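Local coordinates for lipoprotein (Colwellia psychrerythraea, PDB 3O0Y) that is of unknown function but is probably a lipoprotein with a metallopeptidase-like fold, at residues Gly143-Ile148 / Ala179-Lys184; Ile204-Gly209 / Pro256-Val261; Glu358-Ile363 / Val386-Phe391; Thr436-Asn441 / Tyr469-Ala474. All coordinates share one frame; numbering follows the deposited sequence.

Contact 1. Residues Gly143-Ile148 / Ala179-Lys184; sequences GPLIDI and ATIIEK
The carbonyl oxygen of Leu145 is gripped by two hydroxyls, those of Tyr206 and Tyr258, while the side chain of the same residue meets Ile181 tip to tip. The contact itself is apolar and converges on one methyl group, Ile181 CD1. Leu145 CG lies 3.6 Å from Ile181 CD1, and Pro144 CG lies 3.7 Å from it, the proline ring and isoleucine alongside, pointing opposite ways. Leu145 CD1 also grazes the second branch, Ile181 CG2, at 4.2 Å. An extended second torsion in Ile181 (chi2 176°) carries CD1 out to where the proline ring and the leucine meet it from different sides. A serine in place of Leu145 would probably leave one flank of Ile181 CD1 without packing and open a gap between the two helices. Gly143 is the N-cap, just before the helix: its O accepts from Asp147 N at 2.8 Å and from Ile146 N at 3.0 Å, and its N makes a weak bond to Asp147 OD2. The contact thus joins the first turn of helix 144-154 to the middle of helix 174-190, with Val138 and Tyr71 of nearby loops against Ile181 and Pro144, and helix 236-268 packed on Leu145 through Val261.

Contact 2. Residues Ile204-Gly209 / Pro256-Val261; sequences IKYLKG and PAYQSV
Tyr206 carries CG anti to its own nitrogen (chi1 167°), whereas Leu207 and Tyr258 turn CG beside theirs, anti to the carbonyl carbon; these settings bring the two phenol rings side by side and lay the leucine branches against the facing helix. The short segments run nearly antiparallel, at 157°, with their axes 9.1 Å apart. Leu207 does most of the work and divides its branches between two partners. Its CD2 methyl rests 3.7 Å from Tyr258 CD2, the leucine crossing the tyrosine at about a right angle. The other methyl, CD1, touches Val261 CG1 at 3.9 Å, again crosswise, one helical turn further along the facing helix. Were Leu207 cut back to an alanine, Tyr258 CD2 and Val261 CG1 would probably each lose the methyl that packs on them from helix 197-210. The aromatic pair is looser: Tyr206 CE2 sits at the edge of the Tyr258 ring, near its plane, 4.1 Å from Tyr258 CE2. Phe210 stacks on the Tyr258 ring, and Leu145 of helix 144-154 packs on Leu207. The interface is therefore apolar between the two helices, while both tyrosine hydroxyls reach past it to the backbone of helix 144-154, at Leu145 O. The shared acceptor probably limits how each phenol can swing and keeps the two hydroxyls together, so the polar ends of two largely apolar side chains are satisfied by a main-chain carbonyl of a third helix.

Contact 3. Residues Glu358-Ile363 / Val386-Phe391; sequences ELLSDI and VEVKSF
Leu360 and Ile363, about one turn apart on the same side of helix 353-373, close on the single side chain of Val388, and the interactions between them are purely apolar. Val388 meets them with both of its methyls. Its CG2 lies 3.7 Å from Ile363 CG2, the closest approach across the contact, while its CG1 is 4.0 Å from Leu360 CD2. Ile363 also reaches CG1 of the valine, with its CG2 at 4.1 Å and its CD1 at 4.2 Å, so the isoleucine touches the fork of the valine through two branches. With CG1 anti to the backbone nitrogen (chi1 177°), Val388 spreads its two methyls across the gap between leucine and isoleucine. Asn364 and Ile367, further along the same helix, also pack against this valine.

The backbone hydrogen bonds of the strand go across to its neighbour, 416-419. Glu387 and Lys389 pair through their backbones with Tyr417, and Glu387 also with Gly415 and Lys389 with Ile419, all of them on or beside strand 416-419. The CB of Lys389 points away from the helix, and its side chain packs on Ile416 and Trp418. On the helix, Asp362 OD2 is bonded to the Tyr349 hydroxyl.

The arrangement is that of a helix lying on one face of a small mixed sheet, here over one of its two edge strands, 387-390, which runs parallel to 416-419. Leu360 and Ile363 touch that second strand as well, through Ile419 and Tyr417, so the helix covers two adjacent strands in the manner of alpha/beta packing.

Contact 4. Residues Thr436-Asn441 / Tyr469-Ala474; sequences TYHEAN and YTEGWA
The backbones of His438 and Ala474 come within 5.1 Å, CA to CA, where helix 432-439 is about to end and Ala440 leaves helical geometry. Across this narrow gap, the Ala474 methyl lies over one face of the His438 imidazole in a CH-pi contact, CB standing 3.8 Å from the ring centroid and 24° off the normal. It is displaced toward the rim, 3.6 Å from His438 CD2. The ring gets there because its CG is anti to the backbone nitrogen (chi1 -178°), carrying NE2 toward Glu471.

The polar link to Glu471 is indirect. A water donates to Glu471 OE1 and to Glu471 O, each at 2.8 Å; its modelled distance of 2.4 Å to His438 NE2 is very short, so the nature of that link is doubtful. The Glu471 chain is bent at its second torsion, folding OE1 back toward its own carbonyl, and the carboxylate is only 16° from the imidazole plane. A sulfate, probably from the crystallisation liquor, lies near Glu471, and His444 packs against both His438 and Glu471. In a member of the peptidase MA clan, this cluster beside Glu439 is consistent with a zinc-peptidase-like centre. The contact joins the end of helix 432-439 to helix 467-483. Helix 444-452 adjoins both segments, helix 353-373 packs against Thr436 and Tyr437, and helix 580-588 against Tyr469 and Trp473.

From the N terminus, contact 1 closes a largely helical excursion of 30 residues, returning helix 174-190 to the start of helix 144-154. Contact 2 then closes a second, 46-residue loop between helices 197-210 and 236-268. The two touch through Leu145 and the tyrosines, forming one bundle. Contact 3 folds strand 387-390 back onto helix 353-373 over 22 residues, and contact 4 brings helix 467-483 to the end of helix 432-439. All four follow in series, with none nested or crossed. Contacts 3 and 4, centres about 17 Å apart, meet where Ile363 packs on Thr436, whereas contacts 1 and 3 lie about 33 Å apart between centres, without touching.

Contact 1. Residues Gly143-Ile148 / Ala179-Lys184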
loop_
_atom_site.group_PDB
_atom_site.type_symbol
_atom_site.label_atom_id
_atom_site.label_comp_id
_atom_site.label_asym_id
_atom_site.label_seq_id
_atom_site.Cartn_x
_atom_site.Cartn_y
_atom_site.Cartn_z
ATOM N N GLY A 143 7.444 -5.931 -5.641
ATOM C CA GLY A 143 8.077 -7.237 -5.663
ATOM C C GLY A 143 9.443 -7.144 -5.010
ATOM O O GLY A 143 9.950 -6.051 -4.774
ATOM N N PRO A 144 10.052 -8.319 -4.737
ATOM C CA PRO A 144 11.233 -8.344 -3.835
ATOM C C PRO A 144 12.410 -7.516 -4.364
ATOM O O PRO A 144 13.139 -6.900 -3.574
ATOM C CB PRO A 144 11.548 -9.824 -3.697
ATOM C CG PRO A 144 10.652 -10.543 -4.720
ATOM C CD PRO A 144 9.503 -9.643 -5.005
ATOM N N LEU A 145 12.609 -7.445 -5.676
ATOM C CA LEU A 145 13.769 -6.716 -6.214
ATOM C C LEU A 145 13.614 -5.193 -6.145
ATOM O O LEU A 145 14.591 -4.444 -6.246
ATOM C CB LEU A 145 14.112 -7.222 -7.639
ATOM C CG LEU A 145 14.559 -8.673 -7.647
ATOM C CD1 LEU A 145 14.590 -9.266 -9.105
ATOM C CD2 LEU A 145 15.931 -8.891 -6.999
ATOM N N ILE A 146 12.415 -4.729 -5.852
ATOM C CA ILE A 146 12.168 -3.308 -5.698
ATOM C C ILE A 146 12.031 -3.056 -4.224
ATOM O O ILE A 146 12.604 -2.115 -3.675
ATOM C CB ILE A 146 10.870 -2.895 -6.452
ATOM C CG1 ILE A 146 11.083 -2.946 -7.944
ATOM C CG2 ILE A 146 10.446 -1.527 -6.033
ATOM C CD1 ILE A 146 9.811 -2.511 -8.844
ATOM N N ASP A 147 11.262 -3.889 -3.520
ATOM C CA ASP A 147 11.021 -3.584 -2.094
ATOM C C ASP A 147 12.157 -3.923 -1.129
ATOM O O ASP A 147 12.264 -3.304 -0.095
ATOM C CB ASP A 147 9.738 -4.192 -1.558
ATOM C CG ASP A 147 8.512 -3.726 -2.372
ATOM O OD1 ASP A 147 8.467 -2.530 -2.750
ATOM O OD2 ASP A 147 7.701 -4.594 -2.724
ATOM N N ILE A 148 12.936 -4.940 -1.387
ATOM C CA ILE A 148 13.975 -5.294 -0.422
ATOM C C ILE A 148 15.018 -4.152 -0.401
ATOM O O ILE A 148 15.432 -3.675 0.679
ATOM C CB ILE A 148 14.556 -6.641 -0.756
ATOM C CG1 ILE A 148 13.565 -7.761 -0.395
ATOM C CG2 ILE A 148 15.937 -6.901 -0.022
ATOM C CD1 ILE A 148 14.022 -9.053 -0.994
ATOM N N ALA A 179 18.603 -15.942 -7.777
ATOM C CA ALA A 179 18.446 -17.297 -8.383
ATOM C C ALA A 179 17.082 -17.869 -8.018
ATOM O O ALA A 179 16.427 -18.429 -8.855
ATOM C CB ALA A 179 19.537 -18.208 -7.954
ATOM N N THR A 180 16.587 -17.611 -6.784
ATOM C CA THR A 180 15.319 -18.211 -6.412
ATOM C C THR A 180 14.179 -17.476 -7.156
ATOM O O THR A 180 13.208 -18.111 -7.539
ATOM C CB THR A 180 15.097 -18.269 -4.893
ATOM O OG1 THR A 180 15.095 -16.932 -4.327
ATOM C CG2 THR A 180 16.196 -19.123 -4.156
ATOM N N ILE A 181 14.288 -16.152 -7.308
ATOM C CA ILE A 181 13.310 -15.324 -8.066
ATOM C C ILE A 181 13.194 -15.804 -9.502
ATOM O O ILE A 181 12.087 -16.068 -10.029
ATOM C CB ILE A 181 13.617 -13.835 -7.995
ATOM C CG1 ILE A 181 13.381 -13.343 -6.541
ATOM C CG2 ILE A 181 12.762 -13.020 -9.028
ATOM C CD1 ILE A 181 13.727 -11.921 -6.289
ATOM N N ILE A 182 14.344 -16.026 -10.144
ATOM C CA ILE A 182 14.329 -16.567 -11.496
ATOM C C ILE A 182 13.724 -17.924 -11.550
ATOM O O ILE A 182 12.926 -18.212 -12.459
ATOM C CB ILE A 182 15.784 -16.586 -12.102
ATOM C CG1 ILE A 182 16.249 -15.136 -12.312
ATOM C CG2 ILE A 182 15.806 -17.430 -13.387
ATOM C CD1 ILE A 182 17.835 -14.941 -12.440
ATOM N N GLU A 183 14.048 -18.769 -10.587
ATOM C CA GLU A 183 13.444 -20.106 -10.550
ATOM C C GLU A 183 11.927 -20.050 -10.483
ATOM O O GLU A 183 11.265 -20.859 -11.145
ATOM C CB GLU A 183 13.974 -20.900 -9.358
ATOM C CG GLU A 183 13.816 -22.373 -9.440
ATOM C CD GLU A 183 14.242 -23.050 -8.137
ATOM O OE1 GLU A 183 15.039 -22.420 -7.347
ATOM O OE2 GLU A 183 13.708 -24.184 -7.906
ATOM N N LYS A 184 11.378 -19.141 -9.659
ATOM C CA LYS A 184 9.905 -18.996 -9.548
ATOM C C LYS A 184 9.287 -18.386 -10.814
ATOM O O LYS A 184 8.282 -18.867 -11.314
ATOM C CB LYS A 184 9.528 -18.122 -8.321
ATOM C CG LYS A 184 8.070 -18.198 -7.945
ATOM C CD LYS A 184 7.538 -19.616 -7.720
ATOM C CE LYS A 184 6.129 -19.602 -7.123
ATOM N NZ LYS A 184 5.111 -18.873 -7.903
#

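Contact 2. Residues Ile204-Gly209 / Pro256-Val261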
loop_
_atom_site.group_PDB
_atom_site.type_symbol
_atom_site.label_atom_id
_atom_site.label_comp_id
_atom_site.label_asym_id
_atom_site.label_seq_id
_atom_site.Cartn_x
_atom_site.Cartn_y
_atom_site.Cartn_z
ATOM N N ILE A 204 12.066 -4.750 -16.747
ATOM C CA ILE A 204 13.400 -4.677 -17.354
ATOM C C ILE A 204 14.014 -3.301 -17.230
ATOM O O ILE A 204 15.210 -3.167 -16.895
ATOM C CB ILE A 204 13.314 -5.192 -18.816
ATOM C CG1 ILE A 204 13.103 -6.679 -18.777
ATOM C CG2 ILE A 204 14.610 -4.884 -19.672
ATOM C CD1 ILE A 204 12.522 -7.261 -20.111
ATOM N N LYS A 205 13.216 -2.270 -17.461
ATOM C CA LYS A 205 13.708 -0.923 -17.432
ATOM C C LYS A 205 14.196 -0.636 -16.013
ATOM O O LYS A 205 15.247 0.009 -15.827
ATOM C CB LYS A 205 12.636 0.084 -17.834
ATOM C CG LYS A 205 13.013 1.547 -17.512
ATOM C CD LYS A 205 12.031 2.533 -18.175
ATOM C CE LYS A 205 12.147 3.946 -17.582
ATOM N NZ LYS A 205 10.870 4.725 -17.837
ATOM N N TYR A 206 13.436 -1.088 -15.020
ATOM C CA TYR A 206 13.839 -0.903 -13.610
ATOM C C TYR A 206 15.153 -1.611 -13.319
ATOM O O TYR A 206 16.082 -1.050 -12.735
ATOM C CB TYR A 206 12.750 -1.430 -12.661
ATOM C CG TYR A 206 13.290 -1.548 -11.237
ATOM C CD1 TYR A 206 13.400 -0.437 -10.419
ATOM C CD2 TYR A 206 13.757 -2.775 -10.745
ATOM C CE1 TYR A 206 13.940 -0.543 -9.126
ATOM C CE2 TYR A 206 14.282 -2.877 -9.454
ATOM C CZ TYR A 206 14.391 -1.751 -8.671
ATOM O OH TYR A 206 14.917 -1.897 -7.379
ATOM N N LEU A 207 15.218 -2.873 -13.740
ATOM C CA LEU A 207 16.379 -3.728 -13.461
ATOM C C LEU A 207 17.650 -3.171 -14.148
ATOM O O LEU A 207 18.749 -3.170 -13.557
ATOM C CB LEU A 207 16.119 -5.148 -13.938
ATOM C CG LEU A 207 15.038 -5.915 -13.174
ATOM C CD1 LEU A 207 14.662 -7.228 -13.870
ATOM C CD2 LEU A 207 15.473 -6.182 -11.708
ATOM N N LYS A 208 17.501 -2.721 -15.402
ATOM C CA LYS A 208 18.602 -2.032 -16.100
ATOM C C LYS A 208 19.015 -0.749 -15.364
ATOM O O LYS A 208 20.203 -0.503 -15.168
ATOM C CB LYS A 208 18.183 -1.687 -17.522
ATOM C CG LYS A 208 19.263 -1.162 -18.380
ATOM C CD LYS A 208 18.744 -0.854 -19.820
ATOM C CE LYS A 208 18.633 -2.122 -20.643
ATOM N NZ LYS A 208 17.294 -2.327 -21.337
ATOM N N GLY A 209 18.042 0.059 -14.989
ATOM C CA GLY A 209 18.278 1.305 -14.274
ATOM C C GLY A 209 19.027 1.069 -12.966
ATOM O O GLY A 209 19.896 1.897 -12.536
ATOM N N PRO A 256 25.800 -8.366 -10.395
ATOM C CA PRO A 256 25.529 -9.562 -11.178
ATOM C C PRO A 256 24.143 -10.222 -10.917
ATOM O O PRO A 256 23.555 -10.830 -11.852
ATOM C CB PRO A 256 26.649 -10.506 -10.770
ATOM C CG PRO A 256 27.772 -9.576 -10.401
ATOM C CD PRO A 256 27.046 -8.521 -9.619
ATOM N N ALA A 257 23.641 -10.102 -9.674
ATOM C CA ALA A 257 22.328 -10.661 -9.336
ATOM C C ALA A 257 21.251 -9.948 -10.176
ATOM O O ALA A 257 20.479 -10.615 -10.886
ATOM C CB ALA A 257 22.065 -10.554 -7.794
ATOM N N TYR A 258 21.240 -8.606 -10.173
ATOM C CA TYR A 258 20.249 -7.836 -10.942
ATOM C C TYR A 258 20.393 -8.066 -12.425
ATOM O O TYR A 258 19.423 -8.279 -13.132
ATOM C CB TYR A 258 20.268 -6.345 -10.625
ATOM C CG TYR A 258 19.448 -6.060 -9.369
ATOM C CD1 TYR A 258 19.843 -6.546 -8.135
ATOM C CD2 TYR A 258 18.249 -5.346 -9.434
ATOM C CE1 TYR A 258 19.080 -6.335 -7.016
ATOM C CE2 TYR A 258 17.454 -5.181 -8.344
ATOM C CZ TYR A 258 17.854 -5.678 -7.124
ATOM O OH TYR A 258 17.084 -5.458 -5.983
ATOM N N GLN A 259 21.623 -8.149 -12.872
ATOM C CA GLN A 259 21.894 -8.415 -14.284
ATOM C C GLN A 259 21.330 -9.752 -14.718
ATOM O O GLN A 259 20.810 -9.868 -15.828
ATOM C CB GLN A 259 23.407 -8.285 -14.545
ATOM C CG GLN A 259 23.797 -6.759 -14.465
ATOM C CD GLN A 259 25.318 -6.493 -14.302
ATOM O OE1 GLN A 259 25.724 -5.344 -14.293
ATOM N NE2 GLN A 259 26.105 -7.523 -14.070
ATOM N N SER A 260 21.476 -10.741 -13.855
ATOM C CA SER A 260 20.922 -12.071 -14.015
ATOM C C SER A 260 19.408 -12.035 -14.273
ATOM O O SER A 260 18.835 -12.759 -15.106
ATOM C CB SER A 260 21.066 -12.785 -12.655
ATOM O OG SER A 260 21.330 -14.104 -12.922
ATOM N N VAL A 261 18.722 -11.331 -13.381
ATOM C CA VAL A 261 17.246 -11.252 -13.522
ATOM C C VAL A 261 16.797 -10.478 -14.753
ATOM O O VAL A 261 15.813 -10.845 -15.411
ATOM C CB VAL A 261 16.607 -10.690 -12.243
ATOM C CG1 VAL A 261 15.085 -10.748 -12.342
ATOM C CG2 VAL A 261 17.126 -11.508 -11.046
#

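Contact 3. Residues Glu358-Ile363 / Val386-Phe391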
loop_
_atom_site.group_PDB
_atom_site.type_symbol
_atom_site.label_atom_id
_atom_site.label_comp_id
_atom_site.label_asym_id
_atom_site.label_seq_id
_atom_site.Cartn_x
_atom_site.Cartn_y
_atom_site.Cartn_z
ATOM N N GLU A 358 7.493 26.240 0.604
ATOM C CA GLU A 358 6.117 26.688 0.784
ATOM C C GLU A 358 5.178 25.494 0.800
ATOM O O GLU A 358 4.303 25.382 1.653
ATOM C CB GLU A 358 5.694 27.689 -0.297
ATOM C CG GLU A 358 4.315 28.330 0.061
ATOM C CD GLU A 358 3.758 29.261 -1.008
ATOM O OE1 GLU A 358 4.426 29.495 -2.009
ATOM O OE2 GLU A 358 2.593 29.665 -0.871
ATOM N N LEU A 359 5.335 24.573 -0.155
ATOM C CA LEU A 359 4.547 23.393 -0.182
ATOM C C LEU A 359 4.654 22.616 1.127
ATOM O O LEU A 359 3.660 22.219 1.724
ATOM C CB LEU A 359 4.936 22.551 -1.409
ATOM C CG LEU A 359 4.118 21.358 -1.770
ATOM C CD1 LEU A 359 4.526 20.817 -3.246
ATOM C CD2 LEU A 359 4.251 20.256 -0.708
ATOM N N LEU A 360 5.876 22.405 1.603
ATOM C CA LEU A 360 6.091 21.638 2.833
ATOM C C LEU A 360 5.513 22.337 4.067
ATOM O O LEU A 360 4.934 21.668 4.925
ATOM C CB LEU A 360 7.571 21.330 3.019
ATOM C CG LEU A 360 8.147 20.250 2.055
ATOM C CD1 LEU A 360 9.707 20.337 2.084
ATOM C CD2 LEU A 360 7.672 18.896 2.371
ATOM N N SER A 361 5.608 23.670 4.105
ATOM C CA SER A 361 5.017 24.444 5.204
ATOM C C SER A 361 3.521 24.363 5.167
ATOM O O SER A 361 2.848 24.262 6.212
ATOM C CB SER A 361 5.441 25.924 5.176
ATOM O OG SER A 361 6.873 25.893 5.312
ATOM N N ASP A 362 2.979 24.453 3.971
ATOM C CA ASP A 362 1.518 24.303 3.825
ATOM C C ASP A 362 1.013 22.954 4.316
ATOM O O ASP A 362 0.008 22.875 5.106
ATOM C CB ASP A 362 1.052 24.501 2.367
ATOM C CG ASP A 362 1.112 25.984 1.895
ATOM O OD1 ASP A 362 1.270 26.954 2.737
ATOM O OD2 ASP A 362 0.957 26.180 0.648
ATOM N N ILE A 363 1.675 21.881 3.890
ATOM C CA ILE A 363 1.355 20.524 4.393
ATOM C C ILE A 363 1.377 20.429 5.897
ATOM O O ILE A 363 0.434 19.909 6.527
ATOM C CB ILE A 363 2.359 19.453 3.947
ATOM C CG1 ILE A 363 2.076 19.102 2.567
ATOM C CG2 ILE A 363 2.140 18.131 4.848
ATOM C CD1 ILE A 363 3.217 18.127 2.030
ATOM N N VAL A 386 2.994 11.646 13.303
ATOM C CA VAL A 386 3.431 11.552 11.939
ATOM C C VAL A 386 4.486 12.605 11.587
ATOM O O VAL A 386 4.528 13.682 12.192
ATOM C CB VAL A 386 2.200 11.745 10.986
ATOM C CG1 VAL A 386 1.667 13.200 11.024
ATOM C CG2 VAL A 386 2.527 11.363 9.554
ATOM N N GLU A 387 5.335 12.264 10.651
ATOM C CA GLU A 387 6.328 13.187 10.130
ATOM C C GLU A 387 6.198 13.267 8.610
ATOM O O GLU A 387 5.795 12.313 7.976
ATOM C CB GLU A 387 7.741 12.748 10.493
ATOM C CG GLU A 387 7.935 12.790 12.014
ATOM C CD GLU A 387 9.386 12.592 12.484
ATOM O OE1 GLU A 387 10.338 12.550 11.618
ATOM O OE2 GLU A 387 9.505 12.419 13.733
ATOM N N VAL A 388 6.551 14.419 8.055
ATOM C CA VAL A 388 6.486 14.626 6.599
ATOM C C VAL A 388 7.904 14.626 6.007
ATOM O O VAL A 388 8.784 15.381 6.540
ATOM C CB VAL A 388 5.806 15.950 6.283
ATOM C CG1 VAL A 388 5.801 16.229 4.739
ATOM C CG2 VAL A 388 4.352 15.979 6.848
ATOM N N LYS A 389 8.152 13.872 4.919
ATOM C CA LYS A 389 9.418 13.822 4.195
ATOM C C LYS A 389 9.171 13.874 2.687
ATOM O O LYS A 389 8.169 13.389 2.224
ATOM C CB LYS A 389 10.182 12.536 4.454
ATOM C CG LYS A 389 10.727 12.413 5.885
ATOM C CD LYS A 389 11.605 11.112 6.090
ATOM C CE LYS A 389 13.010 11.193 5.475
ATOM N NZ LYS A 389 14.014 10.013 5.816
ATOM N N SER A 390 10.116 14.472 1.953
ATOM C CA SER A 390 10.043 14.452 0.504
ATOM C C SER A 390 10.707 13.171 0.042
ATOM O O SER A 390 11.696 12.731 0.648
ATOM C CB SER A 390 10.672 15.713 -0.120
ATOM O OG SER A 390 11.996 15.884 0.336
ATOM N N PHE A 391 10.251 12.579 -1.052
ATOM C CA PHE A 391 10.990 11.502 -1.648
ATOM C C PHE A 391 12.362 12.021 -2.074
ATOM O O PHE A 391 12.495 13.130 -2.566
ATOM C CB PHE A 391 10.297 10.930 -2.872
ATOM C CG PHE A 391 9.107 10.102 -2.580
ATOM C CD1 PHE A 391 9.243 8.816 -2.105
ATOM C CD2 PHE A 391 7.844 10.547 -2.826
ATOM C CE1 PHE A 391 8.144 8.004 -1.911
ATOM C CE2 PHE A 391 6.730 9.746 -2.580
ATOM C CZ PHE A 391 6.873 8.483 -2.125
#

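Contact 4. Residues Thr436-Asn441 / Tyr469-Ala474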
loop_
_atom_site.group_PDB
_atom_site.type_symbol
_atom_site.label_atom_id
_atom_site.label_comp_id
_atom_site.label_asym_id
_atom_site.label_seq_id
_atom_site.Cartn_x
_atom_site.Cartn_y
_atom_site.Cartn_z
ATOM N N THR A 436 -3.148 15.325 1.838
ATOM C CA THR A 436 -2.601 15.401 3.170
ATOM C C THR A 436 -3.539 14.754 4.218
ATOM O O THR A 436 -3.080 14.061 5.185
ATOM C CB THR A 436 -2.255 16.839 3.519
ATOM O OG1 THR A 436 -1.245 17.336 2.617
ATOM C CG2 THR A 436 -1.873 16.998 4.976
ATOM N N TYR A 437 -4.851 14.919 4.011
ATOM C CA TYR A 437 -5.796 14.212 4.849
ATOM C C TYR A 437 -5.795 12.747 4.649
ATOM O O TYR A 437 -5.926 11.958 5.614
ATOM C CB TYR A 437 -7.194 14.828 4.727
ATOM C CG TYR A 437 -7.279 16.327 4.960
ATOM C CD1 TYR A 437 -6.494 16.994 5.907
ATOM C CD2 TYR A 437 -8.123 17.119 4.189
ATOM C CE1 TYR A 437 -6.551 18.318 6.064
ATOM C CE2 TYR A 437 -8.219 18.439 4.396
ATOM C CZ TYR A 437 -7.431 19.064 5.307
ATOM O OH TYR A 437 -7.468 20.463 5.444
ATOM N N HIS A 438 -5.635 12.312 3.397
ATOM C CA HIS A 438 -5.572 10.933 3.048
ATOM C C HIS A 438 -4.368 10.215 3.640
ATOM O O HIS A 438 -4.530 9.129 4.247
ATOM C CB HIS A 438 -5.469 10.872 1.555
ATOM C CG HIS A 438 -5.434 9.487 0.995
ATOM N ND1 HIS A 438 -4.310 8.726 0.918
ATOM C CD2 HIS A 438 -6.451 8.669 0.601
ATOM C CE1 HIS A 438 -4.560 7.599 0.289
ATOM N NE2 HIS A 438 -5.873 7.484 0.171
ATOM N N GLU A 439 -3.202 10.860 3.573
ATOM C CA GLU A 439 -1.949 10.203 3.969
ATOM C C GLU A 439 -1.717 10.256 5.451
ATOM O O GLU A 439 -1.135 9.329 6.070
ATOM C CB GLU A 439 -0.771 10.753 3.198
ATOM C CG GLU A 439 -0.776 10.569 1.644
ATOM C CD GLU A 439 -0.774 9.174 1.143
ATOM O OE1 GLU A 439 -0.719 8.237 1.920
ATOM O OE2 GLU A 439 -0.850 9.054 -0.097
ATOM N N ALA A 440 -2.055 11.380 6.032
ATOM C CA ALA A 440 -1.767 11.629 7.438
ATOM C C ALA A 440 -3.012 11.523 8.281
ATOM O O ALA A 440 -3.425 10.378 8.546
ATOM C CB ALA A 440 -0.956 12.904 7.618
ATOM N N ASN A 441 -3.554 12.611 8.820
ATOM C CA ASN A 441 -4.705 12.628 9.643
ATOM C C ASN A 441 -5.905 13.322 8.955
ATOM O O ASN A 441 -5.726 14.384 8.359
ATOM C CB ASN A 441 -4.408 13.417 10.896
ATOM C CG ASN A 441 -3.256 12.765 11.716
ATOM O OD1 ASN A 441 -3.023 11.523 11.607
ATOM N ND2 ASN A 441 -2.616 13.550 12.542
ATOM N N TYR A 469 -10.609 -2.049 3.779
ATOM C CA TYR A 469 -10.689 -1.277 5.040
ATOM C C TYR A 469 -9.742 -0.078 5.013
ATOM O O TYR A 469 -10.107 1.044 5.379
ATOM C CB TYR A 469 -10.413 -2.172 6.259
ATOM C CG TYR A 469 -10.434 -1.423 7.559
ATOM C CD1 TYR A 469 -11.508 -1.420 8.387
ATOM C CD2 TYR A 469 -9.292 -0.767 7.958
ATOM C CE1 TYR A 469 -11.489 -0.725 9.581
ATOM C CE2 TYR A 469 -9.276 -0.023 9.119
ATOM C CZ TYR A 469 -10.336 -0.049 9.941
ATOM O OH TYR A 469 -10.299 0.663 11.145
ATOM N N THR A 470 -8.494 -0.355 4.725
ATOM C CA THR A 470 -7.387 0.582 4.836
ATOM C C THR A 470 -7.529 1.706 3.812
ATOM O O THR A 470 -7.459 2.881 4.218
ATOM C CB THR A 470 -5.995 -0.101 4.774
ATOM O OG1 THR A 470 -5.960 -1.131 5.780
ATOM C CG2 THR A 470 -4.875 0.969 5.046
ATOM N N GLU A 471 -7.756 1.394 2.551
ATOM C CA GLU A 471 -7.928 2.395 1.561
ATOM C C GLU A 471 -9.299 3.032 1.643
ATOM O O GLU A 471 -9.378 4.264 1.430
ATOM C CB GLU A 471 -7.709 1.778 0.176
ATOM C CG GLU A 471 -6.369 1.144 0.044
ATOM C CD GLU A 471 -5.152 2.084 0.339
ATOM O OE1 GLU A 471 -5.273 3.347 0.499
ATOM O OE2 GLU A 471 -4.055 1.498 0.493
ATOM N N GLY A 472 -10.353 2.261 1.960
ATOM C CA GLY A 472 -11.645 2.810 2.107
ATOM C C GLY A 472 -11.714 3.793 3.269
ATOM O O GLY A 472 -12.343 4.871 3.146
ATOM N N TRP A 473 -11.012 3.482 4.362
ATOM C CA TRP A 473 -10.966 4.402 5.508
ATOM C C TRP A 473 -10.354 5.748 5.074
ATOM O O TRP A 473 -10.869 6.808 5.428
ATOM C CB TRP A 473 -10.132 3.806 6.675
ATOM C CG TRP A 473 -9.886 4.934 7.709
ATOM C CD1 TRP A 473 -8.815 5.725 7.781
ATOM C CD2 TRP A 473 -10.900 5.540 8.531
ATOM N NE1 TRP A 473 -9.056 6.758 8.654
ATOM C CE2 TRP A 473 -10.324 6.645 9.136
ATOM C CE3 TRP A 473 -12.180 5.184 8.875
ATOM C CZ2 TRP A 473 -11.041 7.458 10.011
ATOM C CZ3 TRP A 473 -12.900 5.990 9.730
ATOM C CH2 TRP A 473 -12.304 7.059 10.332
ATOM N N ALA A 474 -9.232 5.697 4.369
ATOM C CA ALA A 474 -8.517 6.944 4.057
ATOM C C ALA A 474 -9.362 7.802 3.117
ATOM O O ALA A 474 -9.452 9.000 3.291
ATOM C CB ALA A 474 -7.127 6.673 3.466
HETATM O O HOH W 1 -7.113 5.422 0.331
#